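Beta-lactamase (Klebsiella pneumoniae, PDB 6KBY) probably hydrolyses beta-lactam antibiotics to substituted beta-amino acids, as a plasmid-borne class C enzyme of antibiotic resistance, and is seen here with adenosine monophosphate. Local coordinates at residues L114-H119 / T161-M166; L123-P128 / R154-I159; E129-T134 / M220-N225. One frame throughout, in Å; residues are numbered along the deposited sequence.

Contact 1: residues L114-H119 / T161-M166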
loop_
_atom_site.group_PDB
_atom_site.type_symbol
_atom_site.label_atom_id
_atom_site.label_comp_id
_atom_site.label_asym_id
_atom_site.label_seq_id
_atom_site.Cartn_x
_atom_site.Cartn_y
_atom_site.Cartn_z
ATOM N N LEU A 114 -9.107 -15.285 -1.221
ATOM C CA LEU A 114 -7.659 -15.251 -1.403
ATOM C C LEU A 114 -7.293 -14.750 -2.794
ATOM O O LEU A 114 -6.355 -13.954 -2.947
ATOM C CB LEU A 114 -7.064 -16.638 -1.157
ATOM C CG LEU A 114 -5.530 -16.683 -1.126
ATOM C CD1 LEU A 114 -4.978 -15.922 0.068
ATOM C CD2 LEU A 114 -5.014 -18.115 -1.140
ATOM N N ASN A 115 -8.032 -15.190 -3.818
ATOM C CA ASN A 115 -7.750 -14.720 -5.174
ATOM C C ASN A 115 -7.851 -13.198 -5.267
ATOM O O ASN A 115 -6.968 -12.544 -5.828
ATOM C CB ASN A 115 -8.704 -15.345 -6.196
ATOM C CG ASN A 115 -8.476 -16.842 -6.456
ATOM O OD1 ASN A 115 -9.445 -17.577 -6.660
ATOM N ND2 ASN A 115 -7.218 -17.278 -6.517
ATOM N N VAL A 116 -8.930 -12.608 -4.747
ATOM C CA VAL A 116 -9.009 -11.149 -4.839
ATOM C C VAL A 116 -7.971 -10.472 -3.951
ATOM O O VAL A 116 -7.544 -9.347 -4.241
ATOM C CB VAL A 116 -10.433 -10.578 -4.643
ATOM C CG1 VAL A 116 -11.356 -11.015 -5.768
ATOM C CG2 VAL A 116 -11.013 -10.945 -3.287
ATOM N N GLY A 117 -7.536 -11.135 -2.876
ATOM C CA GLY A 117 -6.492 -10.582 -2.024
ATOM C C GLY A 117 -5.079 -10.701 -2.552
ATOM O O GLY A 117 -4.158 -10.147 -1.941
ATOM N N THR A 118 -4.895 -11.411 -3.668
ATOM C CA THR A 118 -3.582 -11.679 -4.236
ATOM C C THR A 118 -3.523 -11.321 -5.714
ATOM O O THR A 118 -2.562 -11.697 -6.388
ATOM C CB THR A 118 -3.203 -13.156 -4.049
ATOM O OG1 THR A 118 -4.201 -13.979 -4.656
ATOM C CG2 THR A 118 -3.060 -13.516 -2.564
ATOM N N HIS A 119 -4.536 -10.621 -6.233
ATOM C CA HIS A 119 -4.596 -10.227 -7.641
ATOM C C HIS A 119 -4.659 -11.425 -8.577
ATOM O O HIS A 119 -4.223 -11.339 -9.727
ATOM C CB HIS A 119 -3.455 -9.296 -8.048
ATOM C CG HIS A 119 -3.323 -8.094 -7.180
ATOM N ND1 HIS A 119 -4.313 -7.143 -7.060
ATOM C CD2 HIS A 119 -2.297 -7.687 -6.394
ATOM C CE1 HIS A 119 -3.898 -6.200 -6.227
ATOM N NE2 HIS A 119 -2.680 -6.506 -5.810
ATOM N N THR A 161 -9.260 -5.699 -5.270
ATOM C CA THR A 161 -8.977 -5.118 -3.961
ATOM C C THR A 161 -10.236 -4.532 -3.348
ATOM O O THR A 161 -10.460 -4.643 -2.135
ATOM C CB THR A 161 -7.907 -4.031 -4.073
ATOM O OG1 THR A 161 -6.778 -4.525 -4.796
ATOM C CG2 THR A 161 -7.467 -3.588 -2.692
ATOM N N GLY A 162 -11.067 -3.900 -4.176
ATOM C CA GLY A 162 -12.342 -3.406 -3.695
ATOM C C GLY A 162 -13.186 -4.500 -3.076
ATOM O O GLY A 162 -13.749 -4.328 -1.992
ATOM N N LEU A 163 -13.280 -5.649 -3.756
ATOM C CA LEU A 163 -14.044 -6.767 -3.211
ATOM C C LEU A 163 -13.438 -7.277 -1.916
ATOM O O LEU A 163 -14.169 -7.620 -0.983
ATOM C CB LEU A 163 -14.136 -7.902 -4.229
ATOM C CG LEU A 163 -14.982 -7.584 -5.459
ATOM C CD1 LEU A 163 -14.998 -8.755 -6.432
ATOM C CD2 LEU A 163 -16.403 -7.185 -5.066
ATOM N N LEU A 164 -12.107 -7.359 -1.845
ATOM C CA LEU A 164 -11.455 -7.810 -0.620
ATOM C C LEU A 164 -11.880 -6.963 0.571
ATOM O O LEU A 164 -12.279 -7.489 1.619
ATOM C CB LEU A 164 -9.935 -7.765 -0.790
ATOM C CG LEU A 164 -9.113 -8.178 0.430
ATOM C CD1 LEU A 164 -9.203 -9.686 0.641
ATOM C CD2 LEU A 164 -7.666 -7.711 0.278
ATOM N N GLY A 165 -11.781 -5.640 0.434
ATOM C CA GLY A 165 -12.134 -4.765 1.540
ATOM C C GLY A 165 -13.619 -4.770 1.837
ATOM O O GLY A 165 -14.033 -4.728 2.998
ATOM N N MET A 166 -14.441 -4.810 0.792
ATOM C CA MET A 166 -15.889 -4.853 0.970
ATOM C C MET A 166 -16.304 -6.089 1.758
ATOM O O MET A 166 -17.118 -6.006 2.688
ATOM C CB MET A 166 -16.548 -4.840 -0.407
ATOM C CG MET A 166 -18.064 -4.801 -0.416
ATOM S SD MET A 166 -18.702 -5.058 -2.086
ATOM C CE MET A 166 -18.675 -6.842 -2.168
#
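Thr161 OG1 sits between two groups. It is hydrogen-bonded to Ser157 O, four residues earlier in the chain, and it meets the ring of His119, with CE1 at 3.6 Å. The oxygen lies at the ring edge, close to the ring plane. With chi1 at -50°, OG1 stands anti to the carbonyl carbon, and the methyl CG2 is anti to the backbone N.

The contact joins helix 113-117 to helix 158-171 in the helical part of the serine beta-lactamase fold. Thr161 and Leu164 also rest on helix 72-86, which starts right after Ser71, the residue that carries AMP. His119 and Thr161 both touch Lys74 of that helix. The His119 ring also meets the Tyr156 ring, with the planes at about 45°.

The remainder is apolar and buried. Val116 points at helix 158-171 and divides its two methyls. CG1 faces Leu163 CD1 at 4.3 Å. CG2 lies 4.0 Å from Leu164 N and 4.2 Å from Leu164 CB. Within 114-119, Thr118 OG1 donates to Leu114 O at 2.7 Å.

The nearest CA atoms across the contact are those of Gly117 and Leu164, 5.9 Å apart. Leu164 CG is anti to its backbone N, and the branch reaches helix 113-117 there. Its methyls CD1 and CD2 both lie 3.9 Å from Gly117 CA.

Contact 2: residues L123-P128 / R154-I159. With AMP (adenosine monophosphate), chain B.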
loop_
_atom_site.group_PDB
_atom_site.type_symbol
_atom_site.label_atom_id
_atom_site.label_comp_id
_atom_site.label_asym_id
_atom_site.label_seq_id
_atom_site.Cartn_x
_atom_site.Cartn_y
_atom_site.Cartn_z
ATOM N N LEU A 123 -9.874 -10.255 -12.507
ATOM C CA LEU A 123 -10.499 -8.956 -12.705
ATOM C C LEU A 123 -9.472 -7.964 -13.236
ATOM O O LEU A 123 -8.298 -7.993 -12.853
ATOM C CB LEU A 123 -11.078 -8.439 -11.388
ATOM C CG LEU A 123 -12.411 -9.066 -10.973
ATOM C CD1 LEU A 123 -12.645 -8.847 -9.490
ATOM C CD2 LEU A 123 -13.555 -8.483 -11.796
ATOM N N GLN A 124 -9.929 -7.074 -14.114
ATOM C CA GLN A 124 -9.042 -6.122 -14.762
ATOM C C GLN A 124 -8.563 -5.058 -13.770
ATOM O O GLN A 124 -9.046 -4.937 -12.642
ATOM C CB GLN A 124 -9.749 -5.469 -15.947
ATOM C CG GLN A 124 -10.882 -4.554 -15.539
ATOM C CD GLN A 124 -11.691 -4.109 -16.734
ATOM O OE1 GLN A 124 -11.980 -4.910 -17.631
ATOM N NE2 GLN A 124 -12.066 -2.839 -16.763
ATOM N N LEU A 125 -7.637 -4.229 -14.247
ATOM C CA LEU A 125 -6.999 -3.233 -13.395
ATOM C C LEU A 125 -7.993 -2.194 -12.890
ATOM O O LEU A 125 -8.059 -1.918 -11.686
ATOM C CB LEU A 125 -5.856 -2.575 -14.167
ATOM C CG LEU A 125 -5.109 -1.447 -13.457
ATOM C CD1 LEU A 125 -4.609 -1.885 -12.093
ATOM C CD2 LEU A 125 -3.947 -0.979 -14.319
ATOM N N PHE A 126 -8.750 -1.578 -13.795
ATOM C CA PHE A 126 -9.572 -0.421 -13.469
ATOM C C PHE A 126 -11.059 -0.747 -13.497
ATOM O O PHE A 126 -11.545 -1.406 -14.421
ATOM C CB PHE A 126 -9.316 0.719 -14.460
ATOM C CG PHE A 126 -7.930 1.288 -14.382
ATOM C CD1 PHE A 126 -7.473 1.869 -13.209
ATOM C CD2 PHE A 126 -7.081 1.240 -15.473
ATOM C CE1 PHE A 126 -6.193 2.392 -13.130
ATOM C CE2 PHE A 126 -5.808 1.768 -15.406
ATOM C CZ PHE A 126 -5.358 2.340 -14.233
ATOM N N MET A 127 -11.778 -0.245 -12.502
ATOM C CA MET A 127 -13.233 -0.276 -12.524
ATOM C C MET A 127 -13.737 0.418 -13.786
ATOM O O MET A 127 -13.274 1.520 -14.106
ATOM C CB MET A 127 -13.759 0.484 -11.307
ATOM C CG MET A 127 -15.260 0.402 -11.127
ATOM S SD MET A 127 -15.770 -1.212 -10.512
ATOM C CE MET A 127 -15.133 -1.130 -8.841
ATOM N N PRO A 128 -14.665 -0.183 -14.526
ATOM C CA PRO A 128 -15.277 0.535 -15.652
ATOM C C PRO A 128 -15.810 1.889 -15.199
ATOM O O PRO A 128 -16.462 2.005 -14.163
ATOM C CB PRO A 128 -16.406 -0.404 -16.091
ATOM C CG PRO A 128 -15.905 -1.768 -15.712
ATOM C CD PRO A 128 -15.133 -1.576 -14.427
ATOM N N ARG A 154 -1.784 -13.618 -12.458
ATOM C CA ARG A 154 -1.822 -12.412 -11.649
ATOM C C ARG A 154 -2.117 -11.223 -12.552
ATOM O O ARG A 154 -1.380 -10.970 -13.513
ATOM C CB ARG A 154 -0.492 -12.206 -10.933
ATOM C CG ARG A 154 -0.488 -11.003 -9.998
ATOM C CD ARG A 154 0.899 -10.773 -9.408
ATOM N NE ARG A 154 0.957 -9.688 -8.428
ATOM C CZ ARG A 154 1.165 -8.406 -8.720
ATOM N NH1 ARG A 154 1.318 -8.017 -9.980
ATOM N NH2 ARG A 154 1.213 -7.504 -7.745
ATOM N N VAL A 155 -3.190 -10.507 -12.237
ATOM C CA VAL A 155 -3.556 -9.255 -12.880
ATOM C C VAL A 155 -3.816 -8.282 -11.739
ATOM O O VAL A 155 -4.824 -8.395 -11.038
ATOM C CB VAL A 155 -4.794 -9.392 -13.779
ATOM C CG1 VAL A 155 -5.185 -8.039 -14.342
ATOM C CG2 VAL A 155 -4.540 -10.406 -14.896
ATOM N N TYR A 156 -2.891 -7.361 -11.520
ATOM C CA TYR A 156 -3.067 -6.359 -10.477
ATOM C C TYR A 156 -4.396 -5.642 -10.699
ATOM O O TYR A 156 -4.706 -5.227 -11.822
ATOM C CB TYR A 156 -1.889 -5.391 -10.575
ATOM C CG TYR A 156 -1.809 -4.354 -9.495
ATOM C CD1 TYR A 156 -1.289 -4.655 -8.248
ATOM C CD2 TYR A 156 -2.185 -3.045 -9.748
ATOM C CE1 TYR A 156 -1.188 -3.689 -7.268
ATOM C CE2 TYR A 156 -2.091 -2.073 -8.769
ATOM C CZ TYR A 156 -1.600 -2.410 -7.526
ATOM O OH TYR A 156 -1.490 -1.455 -6.538
ATOM N N SER A 157 -5.209 -5.523 -9.647
ATOM C CA SER A 157 -6.597 -5.111 -9.849
ATOM C C SER A 157 -7.113 -4.215 -8.735
ATOM O O SER A 157 -7.162 -4.626 -7.569
ATOM C CB SER A 157 -7.511 -6.328 -9.983
ATOM O OG SER A 157 -8.866 -5.920 -10.134
ATOM N N ASN A 158 -7.574 -3.020 -9.116
ATOM C CA ASN A 158 -8.315 -2.195 -8.168
ATOM C C ASN A 158 -9.659 -2.817 -7.821
ATOM O O ASN A 158 -10.136 -2.671 -6.689
ATOM C CB ASN A 158 -8.508 -0.793 -8.734
ATOM C CG ASN A 158 -7.195 -0.071 -8.879
ATOM O OD1 ASN A 158 -6.540 0.218 -7.890
ATOM N ND2 ASN A 158 -6.750 0.130 -10.115
ATOM N N ILE A 159 -10.288 -3.500 -8.777
ATOM C CA ILE A 159 -11.609 -4.076 -8.535
ATOM C C ILE A 159 -11.518 -5.204 -7.521
ATOM O O ILE A 159 -12.295 -5.265 -6.564
ATOM C CB ILE A 159 -12.249 -4.572 -9.845
ATOM C CG1 ILE A 159 -12.176 -3.524 -10.958
ATOM C CG2 ILE A 159 -13.693 -4.992 -9.582
ATOM C CD1 ILE A 159 -12.743 -4.018 -12.291
HETATM P P AMP B . -1.960 2.035 -7.229
HETATM O O1P AMP B . -1.428 3.346 -6.741
HETATM O O2P AMP B . -1.015 1.088 -7.920
HETATM O "O5'" AMP B . -3.249 2.271 -8.128
HETATM C "C5'" AMP B . -4.280 3.141 -7.686
HETATM C "C4'" AMP B . -4.318 4.417 -8.487
HETATM O "O4'" AMP B . -4.765 4.136 -9.842
HETATM C "C3'" AMP B . -5.290 5.474 -7.981
HETATM O "O3'" AMP B . -4.761 6.254 -6.926
HETATM C "C2'" AMP B . -5.617 6.265 -9.238
HETATM O "O2'" AMP B . -4.562 7.163 -9.557
HETATM C "C1'" AMP B . -5.638 5.154 -10.285
HETATM N N9 AMP B . -6.984 4.568 -10.431
HETATM C C8 AMP B . -7.345 3.318 -10.064
HETATM N N7 AMP B . -8.657 3.088 -10.336
HETATM C C5 AMP B . -9.152 4.216 -10.886
HETATM C C6 AMP B . -10.466 4.653 -11.404
HETATM N N6 AMP B . -11.533 3.821 -11.382
HETATM N N1 AMP B . -10.564 5.913 -11.893
HETATM C C2 AMP B . -9.507 6.750 -11.916
HETATM N N3 AMP B . -8.283 6.416 -11.462
HETATM C C4 AMP B . -8.048 5.186 -10.946
HETATM O O HOH W 1 -7.108 -9.831 -11.084
#
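The loop 123-128 runs beside 154-159 in the same chain order, and the backbones almost touch where Leu125 CA lies 4.0 Å from Ser157 CA. A CA-H...O contact from Leu125 CA to Tyr156 O adds to this close passage.

Leu125 O is gripped by two donors of one residue. Asn158 N binds it at 2.8 Å, with the donor tilted 16° from the carbonyl plane. Asn158 ND2 binds it at 2.9 Å from above that plane, and its bond is bent, with an angle of 135° at the hydrogen. The ND2 bond and the bond of OD1 to Lys74 NZ together fix the rotation of the amide.

Ser157 is the N-cap of helix 158-171. Its OG is anti to the backbone N (chi1 178°). There it accepts from Gly160 N and donates to Gln124 O at 2.7 Å, tying the helix start to the loop. Further along, Ile159 packs against the loop. Its CG2 meets Leu123 CD1, and its CD1 lies 3.6 Å from Phe126 O. That same oxygen receives a nearly straight bond from Gln124 NE2 at 2.8 Å.

On the ligand side, Leu125 CG sits over the centre of the Phe126 ring. Leu125 CD1 meets the edge of the Tyr156 ring. Phe126 CD1 approaches AMP N7 to 3.3 Å, with N7 at the ring edge. Tyr156 OH is hydrogen-bonded to Lys321 NZ and lies 2.9 Å from AMP O2P. Tyr156-Ser157-Asn158 matches the YxN motif of class C beta-lactamases, placed here beside the SxxK lysine in the AMP pocket.

Contact 3: residues E129-T134 / M220-N225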
loop_
_atom_site.group_PDB
_atom_site.type_symbol
_atom_site.label_atom_id
_atom_site.label_comp_id
_atom_site.label_asym_id
_atom_site.label_seq_id
_atom_site.Cartn_x
_atom_site.Cartn_y
_atom_site.Cartn_z
ATOM N N GLU A 129 -15.514 2.927 -15.989
ATOM C CA GLU A 129 -15.803 4.293 -15.558
ATOM C C GLU A 129 -17.296 4.546 -15.391
ATOM O O GLU A 129 -17.690 5.421 -14.611
ATOM C CB GLU A 129 -15.208 5.303 -16.541
ATOM C CG GLU A 129 -13.698 5.452 -16.452
ATOM C CD GLU A 129 -13.165 6.532 -17.377
ATOM O OE1 GLU A 129 -13.976 7.337 -17.886
ATOM O OE2 GLU A 129 -11.936 6.575 -17.594
ATOM N N ASP A 130 -18.138 3.803 -16.105
ATOM C CA ASP A 130 -19.575 4.035 -16.049
ATOM C C ASP A 130 -20.235 3.439 -14.814
ATOM O O ASP A 130 -21.432 3.670 -14.604
ATOM C CB ASP A 130 -20.246 3.486 -17.311
ATOM C CG ASP A 130 -20.026 2.002 -17.479
ATOM O OD1 ASP A 130 -18.864 1.598 -17.694
ATOM O OD2 ASP A 130 -21.009 1.235 -17.394
ATOM N N ILE A 131 -19.506 2.682 -13.997
ATOM C CA ILE A 131 -20.081 2.089 -12.796
ATOM C C ILE A 131 -20.065 3.135 -11.686
ATOM O O ILE A 131 -19.001 3.517 -11.193
ATOM C CB ILE A 131 -19.333 0.819 -12.380
ATOM C CG1 ILE A 131 -19.486 -0.246 -13.467
ATOM C CG2 ILE A 131 -19.859 0.311 -11.049
ATOM C CD1 ILE A 131 -18.733 -1.517 -13.177
ATOM N N LYS A 132 -21.251 3.595 -11.289
ATOM C CA LYS A 132 -21.389 4.656 -10.301
ATOM C C LYS A 132 -22.002 4.201 -8.987
ATOM O O LYS A 132 -21.739 4.824 -7.956
ATOM C CB LYS A 132 -22.243 5.800 -10.865
ATOM C CG LYS A 132 -21.706 6.399 -12.154
ATOM C CD LYS A 132 -20.315 6.969 -11.958
ATOM C CE LYS A 132 -19.795 7.619 -13.231
ATOM N NZ LYS A 132 -18.431 8.187 -13.043
ATOM N N ASN A 133 -22.804 3.138 -8.987
ATOM C CA ASN A 133 -23.523 2.730 -7.791
ATOM C C ASN A 133 -23.470 1.215 -7.643
ATOM O O ASN A 133 -22.999 0.495 -8.528
ATOM C CB ASN A 133 -24.970 3.245 -7.796
ATOM C CG ASN A 133 -25.758 2.768 -9.003
ATOM O OD1 ASN A 133 -25.735 1.588 -9.350
ATOM N ND2 ASN A 133 -26.463 3.689 -9.649
ATOM N N THR A 134 -23.979 0.739 -6.506
ATOM C CA THR A 134 -23.912 -0.687 -6.194
ATOM C C THR A 134 -24.716 -1.517 -7.185
ATOM O O THR A 134 -24.316 -2.633 -7.533
ATOM C CB THR A 134 -24.394 -0.928 -4.761
ATOM O OG1 THR A 134 -23.622 -0.124 -3.862
ATOM C CG2 THR A 134 -24.234 -2.393 -4.379
ATOM N N MET A 220 -12.807 10.261 -5.465
ATOM C CA MET A 220 -13.154 8.989 -4.851
ATOM C C MET A 220 -14.430 8.439 -5.477
ATOM O O MET A 220 -15.498 9.053 -5.367
ATOM C CB MET A 220 -13.340 9.180 -3.348
ATOM C CG MET A 220 -12.086 9.653 -2.634
ATOM S SD MET A 220 -10.650 8.595 -2.960
ATOM C CE MET A 220 -11.318 6.986 -2.571
ATOM N N GLU A 221 -14.324 7.278 -6.113
ATOM C CA GLU A 221 -15.434 6.624 -6.791
ATOM C C GLU A 221 -15.709 5.263 -6.142
ATOM O O GLU A 221 -15.135 4.926 -5.103
ATOM C CB GLU A 221 -15.152 6.566 -8.293
ATOM C CG GLU A 221 -14.971 7.950 -8.907
ATOM C CD GLU A 221 -14.820 7.910 -10.411
ATOM O OE1 GLU A 221 -14.054 7.061 -10.913
ATOM O OE2 GLU A 221 -15.478 8.725 -11.094
ATOM N N ILE A 222 -16.590 4.473 -6.762
ATOM C CA ILE A 222 -17.108 3.282 -6.093
ATOM C C ILE A 222 -15.990 2.277 -5.807
ATOM O O ILE A 222 -15.124 2.014 -6.653
ATOM C CB ILE A 222 -18.266 2.666 -6.898
ATOM C CG1 ILE A 222 -18.968 1.589 -6.072
ATOM C CG2 ILE A 222 -17.773 2.114 -8.232
ATOM C CD1 ILE A 222 -20.239 1.085 -6.700
ATOM N N LEU A 223 -15.998 1.730 -4.586
ATOM C CA LEU A 223 -14.947 0.842 -4.072
ATOM C C LEU A 223 -13.558 1.471 -4.134
ATOM O O LEU A 223 -12.542 0.765 -4.048
ATOM C CB LEU A 223 -14.958 -0.550 -4.719
ATOM C CG LEU A 223 -16.202 -1.411 -4.489
ATOM C CD1 LEU A 223 -16.012 -2.803 -5.081
ATOM C CD2 LEU A 223 -16.579 -1.504 -3.014
ATOM N N GLY A 224 -13.494 2.799 -4.258
ATOM C CA GLY A 224 -12.212 3.473 -4.331
ATOM C C GLY A 224 -11.484 3.578 -3.009
ATOM O O GLY A 224 -10.248 3.592 -2.979
ATOM N N ASN A 225 -12.219 3.664 -1.903
ATOM C CA ASN A 225 -11.553 3.729 -0.609
ATOM C C ASN A 225 -10.639 2.531 -0.410
ATOM O O ASN A 225 -9.503 2.674 0.064
ATOM C CB ASN A 225 -12.583 3.789 0.514
ATOM C CG ASN A 225 -13.118 5.183 0.743
ATOM O OD1 ASN A 225 -12.460 6.172 0.440
ATOM N ND2 ASN A 225 -14.315 5.264 1.296
HETATM O O HOH W 2 -18.006 5.458 -9.231
#
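Apolar packing centres on Ile222, which points at the loop 129-134 and meets it with two branches. CG2 touches Ile131 CG2 at 3.9 Å and also lies 3.5 Å from Ile131 O. On the other branch, chi1 of -169° sets CG1 anti to the backbone N, and chi2 of 171° extends it to CD1, 3.4 Å from Asn133 O. CD1 thus lies against the peptide that leads into helix 134-143. Leu137 of that helix touches both Ile131 and Ile222, so the pair leans on the helix as well as on each other.

Charge pairing is found at the rim. Lys132 NZ forms a long salt bridge with Glu221 OE2, at 3.6 Å. The lysine points away from the second segment at its start, but a bend at chi2 (-60°) turns CD, and NZ ends near the glutamate. The ammonium also makes a weak hydrogen bond to Glu129 O, at 3.3 Å. It is thus held loosely between its own loop and the partner. Glu221 also touches the bound AMP.

Water-mediated bonding links the two backbones. Water 2 donates to Ile131 O at 2.9 Å and accepts from Ile222 N at 3.0 Å. It gives both polar groups a partner where the two segments do not bond directly.

Backbone bonding shapes the second segment. Glu221 to Gly224 form a type II beta turn, closed by Gly224 N to Glu221 O at 2.8 Å. Glu221 N is hydrogen-bonded to Tyr228 OH.

The chemistry is that of a light surface junction beside the nucleotide. One isoleucine does most of the packing, one water joins the backbones, and the charge pair is long and probably a weak restraint.

Contact 1 is buried and nearly all apolar across its segments. Contact 2 is partly buried and the most polar of the three, with direct hydrogen bonds between its segments. Contact 3 lies at the surface and combines the packing of one isoleucine with a long salt bridge and a bridging water. Contacts 1 and 2 share helix 158-171 and are tied by a probable hydrogen bond, His119 O to Val155 N at 2.8 Å. Contacts 2 and 3 use successive parts of one loop, which leads into helix 134-143, and both supply AMP pocket residues. Met127 CE packs on Ile222 O, and Leu223 CD1 reaches Gly162, so contact 3 touches both others.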